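Local coordinates for invasion-associated protein (Mycobacterium tuberculosis, PDB 4LJ1), which probably binds peptidoglycan through a non-catalytic NlpC/p60 domain, consistent with a role in cell-wall stabilisation, at residues 61-73 and 87-99. Sequence-based numbering, arbitrary orientation.
Sequences LKLPRSSGQMYKV and LIFYGPEGTQSVA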
loop_
_atom_site.group_PDB
_atom_site.type_symbol
_atom_site.label_atom_id
_atom_site.label_comp_id
_atom_site.label_asym_id
_atom_site.label_seq_id
_atom_site.Cartn_x
_atom_site.Cartn_y
_atom_site.Cartn_z
ATOM N N LEU A 61 12.093 4.677 3.784
ATOM C CA LEU A 61 10.992 5.365 4.428
ATOM C C LEU A 61 10.298 4.446 5.418
ATOM O O LEU A 61 10.184 3.253 5.208
ATOM C CB LEU A 61 9.991 5.872 3.377
ATOM C CG LEU A 61 10.502 6.935 2.413
ATOM C CD1 LEU A 61 9.371 7.299 1.469
ATOM C CD2 LEU A 61 11.042 8.160 3.138
ATOM N N LYS A 62 9.861 5.013 6.517
ATOM C CA LYS A 62 9.123 4.291 7.520
ATOM C C LYS A 62 7.739 4.882 7.669
ATOM O O LYS A 62 7.547 5.811 8.448
ATOM C CB LYS A 62 9.867 4.377 8.843
ATOM C CG LYS A 62 9.267 3.530 9.924
ATOM C CD LYS A 62 10.023 3.826 11.192
ATOM C CE LYS A 62 9.603 2.949 12.329
ATOM N NZ LYS A 62 10.288 3.543 13.495
ATOM N N LEU A 63 6.765 4.313 6.972
ATOM C CA LEU A 63 5.415 4.863 6.968
ATOM C C LEU A 63 4.674 4.549 8.265
ATOM O O LEU A 63 4.944 3.535 8.900
ATOM C CB LEU A 63 4.620 4.272 5.796
ATOM C CG LEU A 63 4.834 4.871 4.405
ATOM C CD1 LEU A 63 6.295 5.131 4.098
ATOM C CD2 LEU A 63 4.214 4.009 3.314
ATOM N N PRO A 64 3.715 5.406 8.646
ATOM C CA PRO A 64 2.894 5.050 9.804
ATOM C C PRO A 64 2.051 3.822 9.499
ATOM O O PRO A 64 1.790 3.533 8.352
ATOM C CB PRO A 64 2.006 6.279 10.012
ATOM C CG PRO A 64 1.964 6.948 8.687
ATOM C CD PRO A 64 3.228 6.611 7.955
ATOM N N ARG A 65 1.616 3.112 10.522
ATOM C CA ARG A 65 0.916 1.854 10.301
ATOM C C ARG A 65 -0.522 2.024 9.808
ATOM O O ARG A 65 -0.947 1.334 8.879
ATOM C CB ARG A 65 0.921 1.016 11.570
ATOM C CG ARG A 65 0.398 -0.388 11.353
ATOM C CD ARG A 65 1.395 -1.214 10.595
ATOM N NE ARG A 65 0.883 -2.555 10.322
ATOM C CZ ARG A 65 1.653 -3.628 10.178
ATOM N NH1 ARG A 65 2.976 -3.526 10.190
ATOM N NH2 ARG A 65 1.105 -4.808 9.980
ATOM N N SER A 66 -1.306 2.870 10.425
ATOM C CA SER A 66 -2.689 2.851 10.004
ATOM C C SER A 66 -2.893 3.522 8.639
ATOM O O SER A 66 -2.253 4.534 8.318
ATOM C CB SER A 66 -3.605 3.416 11.048
ATOM O OG SER A 66 -3.734 4.780 10.931
ATOM N N SER A 67 -3.770 2.934 7.826
ATOM C CA SER A 67 -4.052 3.529 6.523
ATOM C C SER A 67 -4.573 4.955 6.662
ATOM O O SER A 67 -4.219 5.815 5.868
ATOM C CB SER A 67 -5.000 2.640 5.711
ATOM O OG SER A 67 -6.260 2.480 6.330
ATOM N N GLY A 68 -5.391 5.207 7.681
ATOM C CA GLY A 68 -5.907 6.554 7.881
ATOM C C GLY A 68 -4.808 7.556 8.167
ATOM O O GLY A 68 -4.879 8.704 7.737
ATOM N N GLN A 69 -3.774 7.129 8.878
ATOM C CA GLN A 69 -2.678 8.050 9.179
ATOM C C GLN A 69 -1.803 8.272 7.931
ATOM O O GLN A 69 -1.378 9.397 7.654
ATOM C CB GLN A 69 -1.848 7.565 10.356
ATOM C CG GLN A 69 -0.809 8.592 10.808
ATOM C CD GLN A 69 -1.362 9.888 11.393
ATOM O OE1 GLN A 69 -2.522 9.971 11.812
ATOM N NE2 GLN A 69 -0.509 10.916 11.430
ATOM N N MET A 70 -1.533 7.215 7.180
ATOM C CA MET A 70 -0.851 7.365 5.904
ATOM C C MET A 70 -1.574 8.371 5.004
ATOM O O MET A 70 -0.958 9.237 4.379
ATOM C CB MET A 70 -0.805 6.038 5.148
ATOM C CG MET A 70 0.050 4.923 5.764
ATOM S SD MET A 70 -0.093 3.446 4.713
ATOM C CE MET A 70 0.787 2.241 5.695
ATOM N N TYR A 71 -2.887 8.263 4.943
ATOM C CA TYR A 71 -3.688 9.173 4.119
ATOM C C TYR A 71 -3.640 10.634 4.613
ATOM O O TYR A 71 -3.443 11.565 3.834
ATOM C CB TYR A 71 -5.150 8.719 4.071
ATOM C CG TYR A 71 -6.000 9.530 3.131
ATOM C CD1 TYR A 71 -5.929 9.309 1.766
ATOM C CD2 TYR A 71 -6.869 10.530 3.599
ATOM C CE1 TYR A 71 -6.714 10.018 0.881
ATOM C CE2 TYR A 71 -7.651 11.248 2.713
ATOM C CZ TYR A 71 -7.559 10.986 1.351
ATOM O OH TYR A 71 -8.320 11.675 0.446
ATOM N N LYS A 72 -3.887 10.820 5.908
ATOM C CA LYS A 72 -3.917 12.147 6.526
ATOM C C LYS A 72 -2.693 12.950 6.171
ATOM O O LYS A 72 -2.793 14.139 5.811
ATOM C CB LYS A 72 -4.038 12.023 8.047
ATOM C CG LYS A 72 -4.140 13.356 8.776
ATOM C CD LYS A 72 -4.307 13.124 10.274
ATOM C CE LYS A 72 -4.445 14.414 11.065
ATOM N NZ LYS A 72 -4.412 14.172 12.536
ATOM N N VAL A 73 -1.527 12.327 6.295
ATOM C CA VAL A 73 -0.264 13.076 6.162
ATOM C C VAL A 73 0.271 13.152 4.732
ATOM O O VAL A 73 1.151 13.977 4.446
ATOM C CB VAL A 73 0.835 12.513 7.099
ATOM C CG1 VAL A 73 0.394 12.533 8.572
ATOM C CG2 VAL A 73 1.297 11.135 6.651
ATOM N N LEU A 87 -0.129 5.549 -3.571
ATOM C CA LEU A 87 -0.978 4.711 -2.713
ATOM C C LEU A 87 -2.451 5.011 -2.961
ATOM O O LEU A 87 -2.857 6.179 -3.039
ATOM C CB LEU A 87 -0.635 4.998 -1.254
ATOM C CG LEU A 87 0.791 4.669 -0.798
ATOM C CD1 LEU A 87 0.963 5.071 0.661
ATOM C CD2 LEU A 87 1.086 3.191 -1.009
ATOM N N ILE A 88 -3.220 3.946 -3.108
ATOM C CA ILE A 88 -4.672 3.969 -3.242
ATOM C C ILE A 88 -5.275 3.628 -1.884
ATOM O O ILE A 88 -4.775 2.732 -1.199
ATOM C CB ILE A 88 -5.108 2.938 -4.300
ATOM C CG1 ILE A 88 -4.634 3.351 -5.696
ATOM C CG2 ILE A 88 -6.633 2.745 -4.287
ATOM C CD1 ILE A 88 -4.667 2.228 -6.709
ATOM N N PHE A 89 -6.343 4.307 -1.518
ATOM C CA PHE A 89 -7.019 4.065 -0.249
ATOM C C PHE A 89 -8.477 3.722 -0.447
ATOM O O PHE A 89 -9.102 4.101 -1.455
ATOM C CB PHE A 89 -6.890 5.281 0.667
ATOM C CG PHE A 89 -5.480 5.588 1.062
ATOM C CD1 PHE A 89 -4.659 6.313 0.238
ATOM C CD2 PHE A 89 -4.980 5.126 2.259
ATOM C CE1 PHE A 89 -3.341 6.570 0.586
ATOM C CE2 PHE A 89 -3.671 5.387 2.622
ATOM C CZ PHE A 89 -2.848 6.102 1.779
ATOM N N TYR A 90 -9.016 3.038 0.555
ATOM C CA TYR A 90 -10.434 2.776 0.686
ATOM C C TYR A 90 -10.935 3.332 2.004
ATOM O O TYR A 90 -10.224 3.349 3.008
ATOM C CB TYR A 90 -10.722 1.245 0.552
ATOM C CG TYR A 90 -10.405 0.788 -0.850
ATOM C CD1 TYR A 90 -11.354 0.881 -1.851
ATOM C CD2 TYR A 90 -9.123 0.423 -1.223
ATOM C CE1 TYR A 90 -11.051 0.556 -3.168
ATOM C CE2 TYR A 90 -8.822 0.087 -2.535
ATOM C CZ TYR A 90 -9.786 0.191 -3.509
ATOM O OH TYR A 90 -9.490 -0.081 -4.824
ATOM N N GLY A 91 -12.202 3.736 2.006
ATOM C CA GLY A 91 -12.875 4.253 3.181
ATOM C C GLY A 91 -12.819 5.754 3.314
ATOM O O GLY A 91 -12.007 6.420 2.675
ATOM N N PRO A 92 -13.636 6.309 4.215
ATOM C CA PRO A 92 -13.587 7.743 4.462
ATOM C C PRO A 92 -12.234 8.118 5.040
ATOM O O PRO A 92 -11.765 7.497 5.996
ATOM C CB PRO A 92 -14.706 7.998 5.471
ATOM C CG PRO A 92 -15.274 6.694 5.818
ATOM C CD PRO A 92 -14.633 5.613 5.032
ATOM N N GLU A 93 -11.591 9.098 4.426
ATOM C CA GLU A 93 -10.264 9.547 4.824
ATOM C C GLU A 93 -9.275 8.373 4.865
ATOM O O GLU A 93 -8.341 8.368 5.647
ATOM C CB GLU A 93 -10.301 10.278 6.181
ATOM C CG GLU A 93 -11.319 11.398 6.289
ATOM C CD GLU A 93 -11.007 12.613 5.443
ATOM O OE1 GLU A 93 -9.859 12.787 4.998
ATOM O OE2 GLU A 93 -11.929 13.432 5.249
ATOM N N GLY A 94 -9.497 7.393 3.999
ATOM C CA GLY A 94 -8.555 6.292 3.847
ATOM C C GLY A 94 -8.487 5.325 5.000
ATOM O O GLY A 94 -7.508 4.620 5.150
ATOM N N THR A 95 -9.531 5.284 5.823
ATOM C CA THR A 95 -9.504 4.536 7.065
ATOM C C THR A 95 -9.809 3.039 6.953
ATOM O O THR A 95 -9.688 2.320 7.934
ATOM C CB THR A 95 -10.458 5.152 8.095
ATOM O OG1 THR A 95 -11.790 5.228 7.561
ATOM C CG2 THR A 95 -9.980 6.517 8.534
ATOM N N GLN A 96 -10.214 2.549 5.777
ATOM C CA GLN A 96 -10.504 1.100 5.601
ATOM C C GLN A 96 -9.279 0.305 5.181
ATOM O O GLN A 96 -8.964 -0.699 5.800
ATOM C CB GLN A 96 -11.674 0.852 4.637
ATOM C CG GLN A 96 -11.986 -0.619 4.408
ATOM C CD GLN A 96 -13.170 -0.852 3.492
ATOM O OE1 GLN A 96 -13.642 0.041 2.801
ATOM N NE2 GLN A 96 -13.650 -2.082 3.486
ATOM N N SER A 97 -8.582 0.709 4.125
ATOM C CA SER A 97 -7.448 -0.056 3.611
ATOM C C SER A 97 -6.576 0.801 2.711
ATOM O O SER A 97 -6.911 1.944 2.388
ATOM C CB SER A 97 -7.937 -1.285 2.832
ATOM O OG SER A 97 -6.883 -2.232 2.739
ATOM N N VAL A 98 -5.460 0.210 2.285
ATOM C CA VAL A 98 -4.477 0.822 1.394
ATOM C C VAL A 98 -3.956 -0.214 0.425
ATOM O O VAL A 98 -3.871 -1.402 0.787
ATOM C CB VAL A 98 -3.339 1.497 2.219
ATOM C CG1 VAL A 98 -2.581 0.479 3.092
ATOM C CG2 VAL A 98 -2.387 2.285 1.329
ATOM N N ALA A 99 -3.589 0.222 -0.777
ATOM C CA ALA A 99 -3.020 -0.623 -1.812
ATOM C C ALA A 99 -1.971 0.179 -2.563
ATOM O O ALA A 99 -1.962 1.398 -2.489
ATOM C CB ALA A 99 -4.105 -1.130 -2.760
HETATM O O HOH W 1 -7.223 9.934 7.534
HETATM O O HOH W 2 -7.058 3.490 9.492
#
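Tyr-71 fits into the corner between the Phe-89 ring and the turn that links strands 87-90 and 97-99. With its CG anti to the backbone N (chi1 -174°), it leads its edge onto Phe-89 in a T-shaped pair, centroids 5.2 Å apart and planes at 71°. Its own CB also sits over that ring, a CH-pi contact 4.0 Å from the centroid. Glu-93 forms the turn side of the corner: its backbone O approaches Tyr-71 CD2 obliquely at 3.3 Å, and its carboxylate OE1 comes to 3.5 Å from Tyr-71 CE2. Val-98 CG2 lies on the opposite face of Phe-89, so the ring is a slab held between helix 67-73 and the neighbouring strand, while Met-70 CB closes its rim at 3.9 Å from CE2. Beyond that rim, Met-70, extended past CG, crosses Val-98 at about a right angle, and its SD, together with Leu-63, reaches Leu-87 CD1. Ile-52 of helix 48-57 continues this apolar layer against Leu-63 and Val-98; Val-129 continues it against Tyr-71 and Phe-89.

At the other end the turn closes on the start of the helix. With no side chain on Gly-68, its CA comes within 4.2 Å of Thr-95 CA, and Thr-95 CG2 sits against it. Gly-94 N lies over one face of the Tyr-71 ring, toward its rim. Ser-67 OG donates to Gly-94 O at 2.7 Å, in the carbonyl plane. One water donates to both Gly-68 O and Glu-93 O; a second accepts from Gly-68 N and donates to Thr-95 O.

The arrangement joins the helix to one face of the antiparallel sheet of the NlpC/p60 fold. One direct hydrogen bond and two water bridges tie helix to turn, consistent with an apolar, aromatic seam on the sheet side and a solvent-bridged polar edge at the turn.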